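Hypothetical protein (Pseudomonas syringae pv. tomato, PDB 2OT9) is of unknown function but belongs to the YaeQ family of the PDDEXK clan, whose other members include many nucleases. Local coordinates at residues 44-49 against 103-108. Sequence-based numbering, arbitrary orientation.
Sequences LLAYAF and SLLAYG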
ATOM      1  N   LEU A  44       3.488   0.948  -3.673  1.00 22.34           N
ATOM      2  CA  LEU A  44       4.563   1.924  -3.386  1.00 22.77           C
ATOM      3  C   LEU A  44       4.115   3.020  -2.413  1.00 23.20           C
ATOM      4  O   LEU A  44       4.885   3.439  -1.526  1.00 22.95           O
ATOM      5  CB  LEU A  44       5.091   2.580  -4.675  1.00 23.56           C
ATOM      6  CG  LEU A  44       5.595   1.671  -5.795  1.00 23.20           C
ATOM      7  CD1 LEU A  44       6.133   2.522  -6.964  1.00 24.23           C
ATOM      8  CD2 LEU A  44       6.632   0.702  -5.308  1.00 24.37           C
ATOM      9  N   LEU A  45       2.883   3.498  -2.574  1.00 22.87           N
ATOM     10  CA  LEU A  45       2.330   4.478  -1.628  1.00 23.26           C
ATOM     11  C   LEU A  45       2.247   3.863  -0.231  1.00 22.85           C
ATOM     12  O   LEU A  45       2.586   4.511   0.746  1.00 22.13           O
ATOM     13  CB  LEU A  45       0.926   4.918  -2.064  1.00 23.19           C
ATOM     14  CG  LEU A  45       0.846   5.886  -3.248  1.00 25.34           C
ATOM     15  CD1 LEU A  45      -0.619   6.039  -3.697  1.00 26.84           C
ATOM     16  CD2 LEU A  45       1.466   7.232  -2.878  1.00 26.92           C
ATOM     17  N   ALA A  46       1.775   2.613  -0.141  1.00 22.03           N
ATOM     18  CA  ALA A  46       1.681   1.917   1.160  1.00 22.82           C
ATOM     19  C   ALA A  46       3.058   1.787   1.821  1.00 22.61           C
ATOM     20  O   ALA A  46       3.203   1.952   3.030  1.00 22.86           O
ATOM     21  CB  ALA A  46       1.052   0.504   0.976  1.00 21.59           C
ATOM     22  N   TYR A  47       4.057   1.440   1.020  1.00 22.99           N
ATOM     23  CA  TYR A  47       5.433   1.334   1.498  1.00 23.45           C
ATOM     24  C   TYR A  47       5.904   2.635   2.160  1.00 23.91           C
ATOM     25  O   TYR A  47       6.478   2.598   3.256  1.00 24.06           O
ATOM     26  CB  TYR A  47       6.387   0.940   0.349  1.00 23.78           C
ATOM     27  CG  TYR A  47       7.793   0.646   0.835  1.00 22.73           C
ATOM     28  CD1 TYR A  47       8.098  -0.569   1.445  1.00 21.96           C
ATOM     29  CD2 TYR A  47       8.802   1.599   0.710  1.00 22.95           C
ATOM     30  CE1 TYR A  47       9.369  -0.832   1.918  1.00 23.89           C
ATOM     31  CE2 TYR A  47      10.082   1.350   1.174  1.00 24.24           C
ATOM     32  CZ  TYR A  47      10.360   0.132   1.777  1.00 24.58           C
ATOM     33  OH  TYR A  47      11.619  -0.124   2.243  1.00 26.59           O
ATOM     34  N   ALA A  48       5.692   3.775   1.478  1.00 23.61           N
ATOM     35  CA  ALA A  48       6.081   5.081   2.014  1.00 23.25           C
ATOM     36  C   ALA A  48       5.248   5.421   3.261  1.00 22.89           C
ATOM     37  O   ALA A  48       5.783   5.893   4.280  1.00 22.88           O
ATOM     38  CB  ALA A  48       5.927   6.172   0.947  1.00 23.37           C
ATOM     39  N   PHE A  49       3.952   5.130   3.192  1.00 22.41           N
ATOM     40  CA  PHE A  49       2.994   5.545   4.210  1.00 22.86           C
ATOM     41  C   PHE A  49       3.153   4.773   5.525  1.00 23.48           C
ATOM     42  O   PHE A  49       2.872   5.305   6.602  1.00 23.72           O
ATOM     43  CB  PHE A  49       1.576   5.388   3.662  1.00 23.56           C
ATOM     44  CG  PHE A  49       0.528   6.088   4.472  1.00 24.69           C
ATOM     45  CD1 PHE A  49       0.563   7.476   4.642  1.00 24.99           C
ATOM     46  CD2 PHE A  49      -0.515   5.364   5.038  1.00 23.96           C
ATOM     47  CE1 PHE A  49      -0.435   8.145   5.392  1.00 26.26           C
ATOM     48  CE2 PHE A  49      -1.520   6.021   5.788  1.00 24.67           C
ATOM     49  CZ  PHE A  49      -1.472   7.401   5.962  1.00 24.80           C
ATOM     50  N   SER A 103      -3.905  -3.515   7.446  1.00 22.54           N
ATOM     51  CA  SER A 103      -4.267  -2.310   6.719  1.00 23.03           C
ATOM     52  C   SER A 103      -4.621  -2.645   5.292  1.00 22.92           C
ATOM     53  O   SER A 103      -4.087  -3.576   4.714  1.00 22.92           O
ATOM     54  CB  SER A 103      -3.155  -1.239   6.748  1.00 22.55           C
ATOM     55  OG  SER A 103      -2.916  -0.834   8.090  1.00 25.42           O
ATOM     56  N   LEU A 104      -5.505  -1.849   4.720  1.00 22.76           N
ATOM     57  CA  LEU A 104      -5.809  -1.992   3.304  1.00 22.23           C
ATOM     58  C   LEU A 104      -5.809  -0.617   2.668  1.00 22.77           C
ATOM     59  O   LEU A 104      -6.509   0.297   3.152  1.00 21.77           O
ATOM     60  CB  LEU A 104      -7.170  -2.663   3.117  1.00 21.72           C
ATOM     61  CG  LEU A 104      -7.799  -2.561   1.719  1.00 20.56           C
ATOM     62  CD1 LEU A 104      -6.960  -3.330   0.661  1.00 18.63           C
ATOM     63  CD2 LEU A 104      -9.232  -3.077   1.750  1.00 21.54           C
ATOM     64  N   LEU A 105      -5.036  -0.464   1.582  1.00 22.85           N
ATOM     65  CA  LEU A 105      -5.199   0.684   0.699  1.00 23.62           C
ATOM     66  C   LEU A 105      -6.047   0.264  -0.492  1.00 24.33           C
ATOM     67  O   LEU A 105      -5.548  -0.380  -1.434  1.00 23.20           O
ATOM     68  CB  LEU A 105      -3.851   1.229   0.185  1.00 23.95           C
ATOM     69  CG  LEU A 105      -3.011   2.112   1.085  1.00 26.22           C
ATOM     70  CD1 LEU A 105      -1.883   2.740   0.280  1.00 23.38           C
ATOM     71  CD2 LEU A 105      -3.903   3.213   1.726  1.00 24.92           C
ATOM     72  N   ALA A 106      -7.321   0.632  -0.448  1.00 23.84           N
ATOM     73  CA  ALA A 106      -8.274   0.238  -1.460  1.00 24.60           C
ATOM     74  C   ALA A 106      -8.180   1.208  -2.642  1.00 25.09           C
ATOM     75  O   ALA A 106      -7.775   2.355  -2.461  1.00 25.27           O
ATOM     76  CB  ALA A 106      -9.680   0.244  -0.859  1.00 24.30           C
ATOM     77  N   TYR A 107      -8.501   0.742  -3.846  1.00 24.96           N
ATOM     78  CA  TYR A 107      -8.571   1.634  -5.010  1.00 25.34           C
ATOM     79  C   TYR A 107      -9.555   1.069  -6.007  1.00 26.18           C
ATOM     80  O   TYR A 107     -10.021  -0.068  -5.851  1.00 25.29           O
ATOM     81  CB  TYR A 107      -7.179   1.873  -5.639  1.00 25.54           C
ATOM     82  CG  TYR A 107      -6.644   0.688  -6.417  1.00 24.42           C
ATOM     83  CD1 TYR A 107      -6.818   0.612  -7.818  1.00 24.49           C
ATOM     84  CD2 TYR A 107      -5.954  -0.329  -5.775  1.00 23.47           C
ATOM     85  CE1 TYR A 107      -6.342  -0.472  -8.539  1.00 24.56           C
ATOM     86  CE2 TYR A 107      -5.469  -1.450  -6.491  1.00 23.79           C
ATOM     87  CZ  TYR A 107      -5.667  -1.501  -7.872  1.00 24.07           C
ATOM     88  OH  TYR A 107      -5.211  -2.587  -8.590  1.00 25.11           O
ATOM     89  N   GLY A 108      -9.874   1.866  -7.028  1.00 26.87           N
ATOM     90  CA  GLY A 108     -10.935   1.532  -7.960  1.00 28.06           C
ATOM     91  C   GLY A 108     -12.250   2.072  -7.433  1.00 29.32           C
ATOM     92  O   GLY A 108     -12.296   2.697  -6.363  1.00 29.82           O
TER
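Leu105 reaches from strand 101-106 to the flank of helix 37-49 and meets Ala46 and Leu45 there, a helix-on-sheet packing near the centre of the chain, with the helix lying against a mixed β-sheet. The family belongs to the PDDEXK clan, whose nuclease-like core is likewise a mixed sheet flanked by helices. One methyl does most of the work: CD1 of Leu105 stands 3.8 Å from CB of Ala46, and the same CD1 lies 3.7 Å from the Ala46 backbone N. The small alanine lets the leucine come right up to the helix backbone, and the CA atoms of Ala46 and Leu105 are 7.0 Å apart. In Leu105, CG sits beside the backbone N (chi1 -79°), and CD1 continues anti to CA (chi2 -169°), which carries this methyl out toward the helix. No hydrogen bond crosses between the segments; the approach of CD1 to Ala46 N is plain van der Waals contact. Strand 101-106 is held instead by its sheet neighbours, Leu105 pairing through its backbone with Glu83 and Leu104 with Asn128 and Ala130. Around the contact, Trp50 also packs on Leu105, Ile82 on Ala46, and Trp150 on Leu45, so the helix bridges strands on two parts of the sheet. All three touching residues are buried. The Phe49 ring partly shields the leucine without touching it, its CD2 5.2 Å from CD2 of Leu105. Leu45 joins more loosely, through its CB, 4.3 Å from CD1 of Leu105.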